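Long-range contacts in lectin (Cicer arietinum, PDB 3V6N), which agglutinates red blood cells as a plant albumin with a four-bladed hemopexin-type beta-propeller that holds calcium and sodium ions: residues Lys128-Tyr133 / Arg142-Thr147; Ala122-Thr127 / Ile196-Gly201; Asn118-Ala123 / Val132-Gly137. All blocks are in the same frame, centred on the assembly; numbering follows the deposited sequence.

Interaction 1: residues Lys128-Tyr133 / Arg142-Thr147; sequences KGKEVY and RIDYLT. With SO4 (sulfate ion), chain H.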
loop_
_atom_site.group_PDB
_atom_site.type_symbol
_atom_site.label_atom_id
_atom_site.label_comp_id
_atom_site.label_asym_id
_atom_site.label_seq_id
_atom_site.Cartn_x
_atom_site.Cartn_y
_atom_site.Cartn_z
ATOM N N LYS A 128 -29.417 8.565 -6.144
ATOM C CA LYS A 128 -29.777 8.033 -7.471
ATOM C C LYS A 128 -29.007 6.768 -7.819
ATOM O O LYS A 128 -27.772 6.764 -7.817
ATOM C CB LYS A 128 -29.591 9.093 -8.565
ATOM C CG LYS A 128 -29.976 8.622 -9.970
ATOM C CD LYS A 128 -29.600 9.652 -11.033
ATOM C CE LYS A 128 -29.760 9.083 -12.441
ATOM N NZ LYS A 128 -31.187 8.860 -12.822
ATOM N N GLY A 129 -29.749 5.695 -8.106
ATOM C CA GLY A 129 -29.184 4.408 -8.536
ATOM C C GLY A 129 -27.947 4.005 -7.753
ATOM O O GLY A 129 -27.964 3.971 -6.523
ATOM N N LYS A 130 -26.870 3.708 -8.472
ATOM C CA LYS A 130 -25.617 3.287 -7.844
ATOM C C LYS A 130 -24.569 4.386 -8.021
ATOM O O LYS A 130 -23.396 4.106 -8.241
ATOM C CB LYS A 130 -25.129 1.974 -8.462
ATOM C CG LYS A 130 -26.142 0.822 -8.412
ATOM C CD LYS A 130 -26.196 0.209 -7.024
ATOM C CE LYS A 130 -26.812 -1.181 -7.008
ATOM N NZ LYS A 130 -28.300 -1.097 -7.069
ATOM N N GLU A 131 -24.998 5.636 -7.906
ATOM C CA GLU A 131 -24.128 6.771 -8.206
ATOM C C GLU A 131 -23.388 7.295 -6.978
ATOM O O GLU A 131 -23.879 7.177 -5.865
ATOM C CB GLU A 131 -24.914 7.882 -8.917
ATOM C CG GLU A 131 -25.538 7.388 -10.226
ATOM C CD GLU A 131 -26.112 8.489 -11.100
ATOM O OE1 GLU A 131 -25.953 9.694 -10.784
ATOM O OE2 GLU A 131 -26.733 8.141 -12.125
ATOM N N VAL A 132 -22.199 7.853 -7.220
ATOM C CA VAL A 132 -21.308 8.392 -6.198
ATOM C C VAL A 132 -20.669 9.682 -6.695
ATOM O O VAL A 132 -20.273 9.779 -7.855
ATOM C CB VAL A 132 -20.154 7.414 -5.870
ATOM C CG1 VAL A 132 -19.359 7.906 -4.666
ATOM C CG2 VAL A 132 -20.697 6.024 -5.600
ATOM N N TYR A 133 -20.569 10.669 -5.811
ATOM C CA TYR A 133 -19.830 11.879 -6.104
ATOM C C TYR A 133 -18.451 11.818 -5.459
ATOM O O TYR A 133 -18.326 11.459 -4.291
ATOM C CB TYR A 133 -20.607 13.096 -5.616
ATOM C CG TYR A 133 -21.916 13.318 -6.343
ATOM C CD1 TYR A 133 -21.939 14.000 -7.561
ATOM C CD2 TYR A 133 -23.118 12.845 -5.830
ATOM C CE1 TYR A 133 -23.122 14.216 -8.235
ATOM C CE2 TYR A 133 -24.322 13.062 -6.499
ATOM C CZ TYR A 133 -24.306 13.748 -7.702
ATOM O OH TYR A 133 -25.459 13.984 -8.394
ATOM N N ARG A 142 -18.583 12.050 -11.135
ATOM C CA ARG A 142 -19.811 11.373 -10.835
ATOM C C ARG A 142 -19.720 10.015 -11.512
ATOM O O ARG A 142 -19.591 9.947 -12.731
ATOM C CB ARG A 142 -20.975 12.204 -11.354
ATOM C CG ARG A 142 -22.348 11.622 -11.108
ATOM C CD ARG A 142 -23.397 12.574 -11.680
ATOM N NE ARG A 142 -24.713 11.946 -11.694
ATOM C CZ ARG A 142 -25.756 12.401 -12.382
ATOM N NH1 ARG A 142 -25.651 13.502 -13.118
ATOM N NH2 ARG A 142 -26.909 11.750 -12.330
ATOM N N ILE A 143 -19.740 8.948 -10.714
ATOM C CA ILE A 143 -19.541 7.582 -11.220
ATOM C C ILE A 143 -20.678 6.661 -10.824
ATOM O O ILE A 143 -21.450 6.965 -9.920
ATOM C CB ILE A 143 -18.212 6.941 -10.728
ATOM C CG1 ILE A 143 -18.289 6.597 -9.222
ATOM C CG2 ILE A 143 -17.040 7.863 -11.033
ATOM C CD1 ILE A 143 -17.306 5.541 -8.750
ATOM N N ASP A 144 -20.773 5.539 -11.521
ATOM C CA ASP A 144 -21.665 4.450 -11.142
ATOM C C ASP A 144 -20.725 3.347 -10.683
ATOM O O ASP A 144 -19.938 2.830 -11.486
ATOM C CB ASP A 144 -22.513 4.008 -12.346
ATOM C CG ASP A 144 -23.454 2.846 -12.032
ATOM O OD1 ASP A 144 -23.076 1.880 -11.345
ATOM O OD2 ASP A 144 -24.593 2.883 -12.507
ATOM N N TYR A 145 -20.779 2.998 -9.399
ATOM C CA TYR A 145 -19.853 1.971 -8.881
ATOM C C TYR A 145 -20.204 0.532 -9.350
ATOM O O TYR A 145 -19.329 -0.318 -9.414
ATOM C CB TYR A 145 -19.688 2.067 -7.341
ATOM C CG TYR A 145 -20.847 1.469 -6.569
ATOM C CD1 TYR A 145 -21.841 2.282 -6.017
ATOM C CD2 TYR A 145 -20.964 0.080 -6.428
ATOM C CE1 TYR A 145 -22.916 1.726 -5.338
ATOM C CE2 TYR A 145 -22.035 -0.483 -5.759
ATOM C CZ TYR A 145 -23.004 0.342 -5.218
ATOM O OH TYR A 145 -24.060 -0.242 -4.543
ATOM N N LEU A 146 -21.468 0.268 -9.687
ATOM C CA LEU A 146 -21.871 -1.081 -10.126
ATOM C C LEU A 146 -21.354 -1.398 -11.536
ATOM O O LEU A 146 -20.790 -2.464 -11.775
ATOM C CB LEU A 146 -23.393 -1.256 -10.061
ATOM C CG LEU A 146 -24.007 -2.673 -9.975
ATOM C CD1 LEU A 146 -23.777 -3.298 -8.598
ATOM C CD2 LEU A 146 -25.510 -2.662 -10.269
ATOM N N THR A 147 -21.535 -0.468 -12.463
ATOM C CA THR A 147 -21.084 -0.691 -13.837
ATOM C C THR A 147 -19.662 -0.175 -14.078
ATOM O O THR A 147 -19.093 -0.402 -15.147
ATOM C CB THR A 147 -22.044 -0.056 -14.839
ATOM O OG1 THR A 147 -22.020 1.359 -14.667
ATOM C CG2 THR A 147 -23.468 -0.562 -14.602
HETATM S S SO4 H . -24.825 16.996 -10.317
HETATM O O1 SO4 H . -25.561 18.156 -10.863
HETATM O O2 SO4 H . -25.716 15.832 -10.201
HETATM O O3 SO4 H . -23.699 16.693 -11.207
HETATM O O4 SO4 H . -24.409 17.470 -8.990
HETATM O O HOH W 1 -26.814 3.830 -11.456
#
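Glu131 and Arg142 are joined by a salt bridge in which both donors converge on one oxygen. Arg142 presents NE and NH2 side-on; its NE lies 2.7 Å from Glu131 OE1, and NH2 reaches the same atom, which sits only 4° out of the guanidinium plane. The carboxylate and guanidinium planes are nonetheless 51° apart: NH2 meets the syn lone pair of OE1, whereas NE comes from above the carboxylate plane. A fully extended Arg142 chain, with CG anti to the backbone N (chi1 -180°), carries the guanidinium to this point. Over one of its faces lies Tyr133 OH, which also donates to a sulfate ion, probably from the crystallisation liquor, with 2.6 Å from Tyr133 OH to sulfate O2.

The backbone bonds are those of an antiparallel pair. Val132 and Ile143 exchange two hydrogen bonds, with Val132 N 2.9 Å from Ile143 O, and beyond the strands Tyr145 N donates to Lys130 O at 3.1 Å. One water bridges Lys130 N and Asp144 OD2. Asp144 OD1 closes an Asx motif by accepting from Thr147 N at 3.0 Å, where the chain turns after the strand.

Apolar contact occupies the side of Val132 and Ile143, where Val132 CB meets Ile143 CG1 at 3.9 Å and Val132 CG2 touches the edge of the Tyr145 ring. Lys130 CB makes a CH-pi contact over that ring's face, 4.2 Å from its centroid, while the rest of its chain continues past Tyr145 OH to Leu146 CD2.

Strands 131-136 and 139-144, which form this hairpin, are the two inner strands of a four-stranded propeller blade, flanked by strand 122-125 beside the first and strand 149-156 beside the second.

Interaction 2: residues Ala122-Thr127 / Ile196-Gly201; sequences AAFRST and INFTPG. With NA (sodium ion), chain G; SO4 (sulfate ion), chain H.
Phe124 and Phe198 form the tightly packed part of this contact, a T-shaped (edge-to-face) pair with centroids 5.3 Å apart and planes at 63°. The touching atom is Phe124 CE2, which stands over one face of the Phe198 ring toward its rim and is 3.8 Å from Phe198 CE1. Similar chi1 values, 72° and 67°, put each CG between backbone N and carbonyl carbon and bring the rings together as the two side chains run past each other in opposite directions. Ala185 of strand 184-189 touches both.

Toward solvent the contact thins to a few atoms round Pro200, beside the exposed Thr127. Pro200 CG lies 3.7 Å from Ser126 OG and 3.8 Å from Thr127 OG1, yet these hydroxyls find their polar partners elsewhere: Ser126 OG with Lys128 N and Thr127 OG1 with Asn183 OD1. Beyond the proline, Gly201 N donates to sulfate O2 at 2.8 Å.

The segments belong to two successive predicted hemopexin repeats, so the contact joins adjacent propeller blades. No hydrogen bond links residues 122-127 to 196-201 directly. Between these two segments the contact is aromatic and apolar, while the Thr127 to Asn183 bond just beside it supplies a polar link between the blades.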
loop_
_atom_site.group_PDB
_atom_site.type_symbol
_atom_site.label_atom_id
_atom_site.label_comp_id
_atom_site.label_asym_id
_atom_site.label_seq_id
_atom_site.Cartn_x
_atom_site.Cartn_y
_atom_site.Cartn_z
ATOM N N ALA A 122 -12.521 13.331 -1.000
ATOM C CA ALA A 122 -13.819 13.169 -0.354
ATOM C C ALA A 122 -14.790 12.511 -1.325
ATOM O O ALA A 122 -14.611 12.589 -2.545
ATOM C CB ALA A 122 -14.374 14.523 0.117
ATOM N N ALA A 123 -15.814 11.850 -0.781
ATOM C CA ALA A 123 -16.792 11.163 -1.606
ATOM C C ALA A 123 -18.078 10.990 -0.838
ATOM O O ALA A 123 -18.058 10.847 0.390
ATOM C CB ALA A 123 -16.258 9.809 -2.038
ATOM N N PHE A 124 -19.203 11.019 -1.544
ATOM C CA PHE A 124 -20.450 10.611 -0.914
ATOM C C PHE A 124 -21.418 9.910 -1.865
ATOM O O PHE A 124 -21.439 10.184 -3.066
ATOM C CB PHE A 124 -21.128 11.742 -0.103
ATOM C CG PHE A 124 -21.754 12.830 -0.935
ATOM C CD1 PHE A 124 -21.060 14.007 -1.202
ATOM C CD2 PHE A 124 -23.061 12.709 -1.393
ATOM C CE1 PHE A 124 -21.639 15.026 -1.940
ATOM C CE2 PHE A 124 -23.650 13.731 -2.142
ATOM C CZ PHE A 124 -22.939 14.892 -2.407
ATOM N N ARG A 125 -22.192 8.999 -1.291
ATOM C CA ARG A 125 -23.139 8.164 -2.018
ATOM C C ARG A 125 -24.388 8.954 -2.404
ATOM O O ARG A 125 -25.042 9.537 -1.538
ATOM C CB ARG A 125 -23.500 6.936 -1.151
ATOM C CG ARG A 125 -24.521 5.980 -1.726
ATOM C CD ARG A 125 -23.960 5.129 -2.852
ATOM N NE ARG A 125 -24.803 3.950 -3.036
ATOM C CZ ARG A 125 -25.835 3.872 -3.872
ATOM N NH1 ARG A 125 -26.184 4.915 -4.633
ATOM N NH2 ARG A 125 -26.530 2.744 -3.937
ATOM N N SER A 126 -24.704 8.985 -3.699
ATOM C CA SER A 126 -25.944 9.613 -4.186
ATOM C C SER A 126 -27.203 8.843 -3.773
ATOM O O SER A 126 -27.128 7.660 -3.430
ATOM C CB SER A 126 -25.912 9.733 -5.722
ATOM O OG SER A 126 -27.092 10.344 -6.227
ATOM N N THR A 127 -28.360 9.511 -3.797
ATOM C CA THR A 127 -29.651 8.799 -3.713
ATOM C C THR A 127 -30.007 8.110 -5.038
ATOM O O THR A 127 -30.804 7.170 -5.055
ATOM C CB THR A 127 -30.821 9.733 -3.330
ATOM O OG1 THR A 127 -30.788 10.907 -4.157
ATOM C CG2 THR A 127 -30.727 10.143 -1.859
ATOM N N ILE A 196 -25.784 20.207 3.058
ATOM C CA ILE A 196 -26.376 20.587 1.773
ATOM C C ILE A 196 -27.590 19.721 1.402
ATOM O O ILE A 196 -27.717 18.588 1.873
ATOM C CB ILE A 196 -25.333 20.565 0.629
ATOM C CG1 ILE A 196 -24.912 19.133 0.290
ATOM C CG2 ILE A 196 -24.111 21.398 1.002
ATOM C CD1 ILE A 196 -24.136 18.995 -0.999
ATOM N N ASN A 197 -28.490 20.273 0.590
ATOM C CA ASN A 197 -29.579 19.511 -0.039
ATOM C C ASN A 197 -29.271 19.469 -1.526
ATOM O O ASN A 197 -28.973 20.508 -2.133
ATOM C CB ASN A 197 -30.952 20.143 0.219
ATOM C CG ASN A 197 -32.115 19.277 -0.283
ATOM O OD1 ASN A 197 -32.507 19.338 -1.456
ATOM N ND2 ASN A 197 -32.683 18.479 0.610
ATOM N N PHE A 198 -29.296 18.272 -2.107
ATOM C CA PHE A 198 -28.914 18.105 -3.514
ATOM C C PHE A 198 -30.003 17.342 -4.274
ATOM O O PHE A 198 -30.756 16.567 -3.679
ATOM C CB PHE A 198 -27.522 17.427 -3.657
ATOM C CG PHE A 198 -27.483 15.989 -3.182
ATOM C CD1 PHE A 198 -27.316 15.686 -1.836
ATOM C CD2 PHE A 198 -27.623 14.936 -4.087
ATOM C CE1 PHE A 198 -27.299 14.364 -1.398
ATOM C CE2 PHE A 198 -27.604 13.616 -3.663
ATOM C CZ PHE A 198 -27.444 13.325 -2.313
ATOM N N THR A 199 -30.098 17.617 -5.575
ATOM C CA THR A 199 -30.933 16.851 -6.502
ATOM C C THR A 199 -30.050 16.378 -7.655
ATOM O O THR A 199 -29.539 17.196 -8.425
ATOM C CB THR A 199 -32.098 17.695 -7.051
ATOM O OG1 THR A 199 -32.916 18.131 -5.961
ATOM C CG2 THR A 199 -32.954 16.881 -8.043
ATOM N N PRO A 200 -29.841 15.054 -7.756
ATOM C CA PRO A 200 -28.987 14.449 -8.782
ATOM C C PRO A 200 -29.348 14.924 -10.184
ATOM O O PRO A 200 -30.526 14.907 -10.556
ATOM C CB PRO A 200 -29.288 12.954 -8.640
ATOM C CG PRO A 200 -29.642 12.793 -7.201
ATOM C CD PRO A 200 -30.382 14.044 -6.826
ATOM N N GLY A 201 -28.340 15.367 -10.935
ATOM C CA GLY A 201 -28.518 15.780 -12.324
ATOM C C GLY A 201 -29.092 17.178 -12.492
ATOM O O GLY A 201 -29.264 17.652 -13.615
HETATM NA NA NA G . -17.345 9.851 2.364
HETATM S S SO4 H . -24.825 16.996 -10.317
HETATM O O1 SO4 H . -25.561 18.156 -10.863
HETATM O O2 SO4 H . -25.716 15.832 -10.201
HETATM O O3 SO4 H . -23.699 16.693 -11.207
HETATM O O4 SO4 H . -24.409 17.470 -8.990
#

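Interaction 3: residues Asn118-Ala123 / Val132-Gly137; sequences NGIDAA and VYLFKG. With CA (calcium ion), chain D; NA (sodium ion), chain G; SO4 (sulfate ion), chain H.
Asp121 bonds to Phe135 and Gly137, near the end of strand 131-136 and just after it, through both backbone and carboxylate. Its N donates to Phe135 O at 2.9 Å, and Asp121 OD2 accepts from Gly137 N, also at 2.9 Å, with the donor 39° above the carboxylate plane. Lys136 NZ reaches Gly119 O at 3.0 Å from above the carbonyl plane and also bonds to Val115 O; the chain, bent at chi2 (61°) and chi4, passes Asp121 at about a right angle. Phe135 N donates to Ala122 O at 2.8 Å, whereas the return bond from Ala122 N is weak.

Asp121 and Ala122 thus both face Phe135, which defines a classic beta bulge at the start of the blade's innermost strand. Asp121 O and Ala123 O point into the propeller channel, while Ala122 O turns to Phe135 N. Asp121 O binds calcium at 2.4 Å with the carbonyls of Asn7, Asp65 and Asp174, and Ala123 O binds sodium with those of Ala9, Ser67 and Ala176.

With Ala123 on one sheet face lie Leu134, whose CG approaches Ala123 CB, and Ile120, whose CD1 meets Leu134 CD2 at 3.7 Å. On the other face Ala122 CB is 4.2 Å from Phe135 CD2.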
loop_
_atom_site.group_PDB
_atom_site.type_symbol
_atom_site.label_atom_id
_atom_site.label_comp_id
_atom_site.label_asym_id
_atom_site.label_seq_id
_atom_site.Cartn_x
_atom_site.Cartn_y
_atom_site.Cartn_z
ATOM N N ASN A 118 -4.039 9.828 -8.209
ATOM C CA ASN A 118 -3.087 9.844 -7.095
ATOM C C ASN A 118 -3.742 9.903 -5.712
ATOM O O ASN A 118 -3.065 9.810 -4.692
ATOM C CB ASN A 118 -2.065 10.981 -7.273
ATOM C CG ASN A 118 -1.220 10.816 -8.528
ATOM O OD1 ASN A 118 -0.934 11.791 -9.223
ATOM N ND2 ASN A 118 -0.843 9.571 -8.842
ATOM N N GLY A 119 -5.064 10.022 -5.686
ATOM C CA GLY A 119 -5.787 10.157 -4.431
ATOM C C GLY A 119 -7.099 10.892 -4.626
ATOM O O GLY A 119 -7.275 11.677 -5.578
ATOM N N ILE A 120 -8.042 10.601 -3.735
ATOM C CA ILE A 120 -9.327 11.302 -3.724
ATOM C C ILE A 120 -9.474 11.996 -2.375
ATOM O O ILE A 120 -9.094 11.420 -1.345
ATOM C CB ILE A 120 -10.478 10.315 -4.028
ATOM C CG1 ILE A 120 -10.099 9.511 -5.288
ATOM C CG2 ILE A 120 -11.811 11.055 -4.166
ATOM C CD1 ILE A 120 -11.118 8.502 -5.778
ATOM N N ASP A 121 -9.973 13.238 -2.383
ATOM C CA ASP A 121 -10.181 14.007 -1.153
ATOM C C ASP A 121 -11.387 13.532 -0.325
ATOM O O ASP A 121 -11.295 13.406 0.888
ATOM C CB ASP A 121 -10.398 15.498 -1.466
ATOM C CG ASP A 121 -9.135 16.207 -1.954
ATOM O OD1 ASP A 121 -8.010 15.728 -1.713
ATOM O OD2 ASP A 121 -9.277 17.275 -2.576
ATOM N N ALA A 122 -12.521 13.331 -1.000
ATOM C CA ALA A 122 -13.819 13.169 -0.354
ATOM C C ALA A 122 -14.790 12.511 -1.325
ATOM O O ALA A 122 -14.611 12.589 -2.545
ATOM C CB ALA A 122 -14.374 14.523 0.117
ATOM N N ALA A 123 -15.814 11.850 -0.781
ATOM C CA ALA A 123 -16.792 11.163 -1.606
ATOM C C ALA A 123 -18.078 10.990 -0.838
ATOM O O ALA A 123 -18.058 10.847 0.390
ATOM C CB ALA A 123 -16.258 9.809 -2.038
ATOM N N VAL A 132 -22.199 7.853 -7.220
ATOM C CA VAL A 132 -21.308 8.392 -6.198
ATOM C C VAL A 132 -20.669 9.682 -6.695
ATOM O O VAL A 132 -20.273 9.779 -7.855
ATOM C CB VAL A 132 -20.154 7.414 -5.870
ATOM C CG1 VAL A 132 -19.359 7.906 -4.666
ATOM C CG2 VAL A 132 -20.697 6.024 -5.600
ATOM N N TYR A 133 -20.569 10.669 -5.811
ATOM C CA TYR A 133 -19.830 11.879 -6.104
ATOM C C TYR A 133 -18.451 11.818 -5.459
ATOM O O TYR A 133 -18.326 11.459 -4.291
ATOM C CB TYR A 133 -20.607 13.096 -5.616
ATOM C CG TYR A 133 -21.916 13.318 -6.343
ATOM C CD1 TYR A 133 -21.939 14.000 -7.561
ATOM C CD2 TYR A 133 -23.118 12.845 -5.830
ATOM C CE1 TYR A 133 -23.122 14.216 -8.235
ATOM C CE2 TYR A 133 -24.322 13.062 -6.499
ATOM C CZ TYR A 133 -24.306 13.748 -7.702
ATOM O OH TYR A 133 -25.459 13.984 -8.394
ATOM N N LEU A 134 -17.418 12.165 -6.223
ATOM C CA LEU A 134 -16.047 12.128 -5.727
ATOM C C LEU A 134 -15.359 13.456 -5.976
ATOM O O LEU A 134 -15.572 14.081 -7.021
ATOM C CB LEU A 134 -15.244 10.976 -6.359
ATOM C CG LEU A 134 -15.870 9.589 -6.166
ATOM C CD1 LEU A 134 -16.617 9.220 -7.434
ATOM C CD2 LEU A 134 -14.839 8.521 -5.839
ATOM N N PHE A 135 -14.532 13.875 -5.023
ATOM C CA PHE A 135 -13.966 15.226 -5.043
ATOM C C PHE A 135 -12.452 15.181 -4.974
ATOM O O PHE A 135 -11.892 14.456 -4.130
ATOM C CB PHE A 135 -14.518 16.079 -3.876
ATOM C CG PHE A 135 -16.013 16.235 -3.889
ATOM C CD1 PHE A 135 -16.610 17.276 -4.586
ATOM C CD2 PHE A 135 -16.832 15.326 -3.212
ATOM C CE1 PHE A 135 -17.996 17.417 -4.613
ATOM C CE2 PHE A 135 -18.219 15.471 -3.230
ATOM C CZ PHE A 135 -18.803 16.520 -3.930
ATOM N N LYS A 136 -11.802 15.968 -5.840
ATOM C CA LYS A 136 -10.343 16.157 -5.784
ATOM C C LYS A 136 -9.996 17.588 -6.188
ATOM O O LYS A 136 -10.367 18.039 -7.282
ATOM C CB LYS A 136 -9.593 15.130 -6.664
ATOM C CG LYS A 136 -8.059 15.271 -6.689
ATOM C CD LYS A 136 -7.440 15.083 -5.311
ATOM C CE LYS A 136 -5.914 15.178 -5.309
ATOM N NZ LYS A 136 -5.312 13.898 -5.797
ATOM N N GLY A 137 -9.288 18.289 -5.296
ATOM C CA GLY A 137 -9.064 19.737 -5.424
ATOM C C GLY A 137 -10.376 20.461 -5.647
ATOM O O GLY A 137 -11.352 20.238 -4.912
HETATM CA CA CA D . -9.927 13.325 2.823
HETATM NA NA NA G . -17.345 9.851 2.364
HETATM S S SO4 H . -24.825 16.996 -10.317
HETATM O O1 SO4 H . -25.561 18.156 -10.863
HETATM O O2 SO4 H . -25.716 15.832 -10.201
HETATM O O3 SO4 H . -23.699 16.693 -11.207
HETATM O O4 SO4 H . -24.409 17.470 -8.990
HETATM O O HOH W 2 -8.048 12.662 1.265
HETATM O O HOH W 3 -12.099 18.352 -2.733
HETATM O O HOH W 4 -8.777 15.348 2.402
#

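In the fold
All three contacts involve one blade, the sheet of strands 122-125, 131-136, 139-144 and 149-156. Interaction 3 pairs its first two strands near the central channel that holds the two metal ions, and interaction 1 pairs the second and third further out; they share Val132 and Tyr133, with centres about 14 Å apart. Interaction 2 starts from the same strand 122-125 as interaction 3 but reaches residues 196-201 of the next blade, closing a far longer loop that encloses interaction 1; its centre lies about 10 Å from that of interaction 1 and 13 Å from that of interaction 3. Strand 122-125 therefore links metal binding, the blade's own sheet and the blade-to-blade interface.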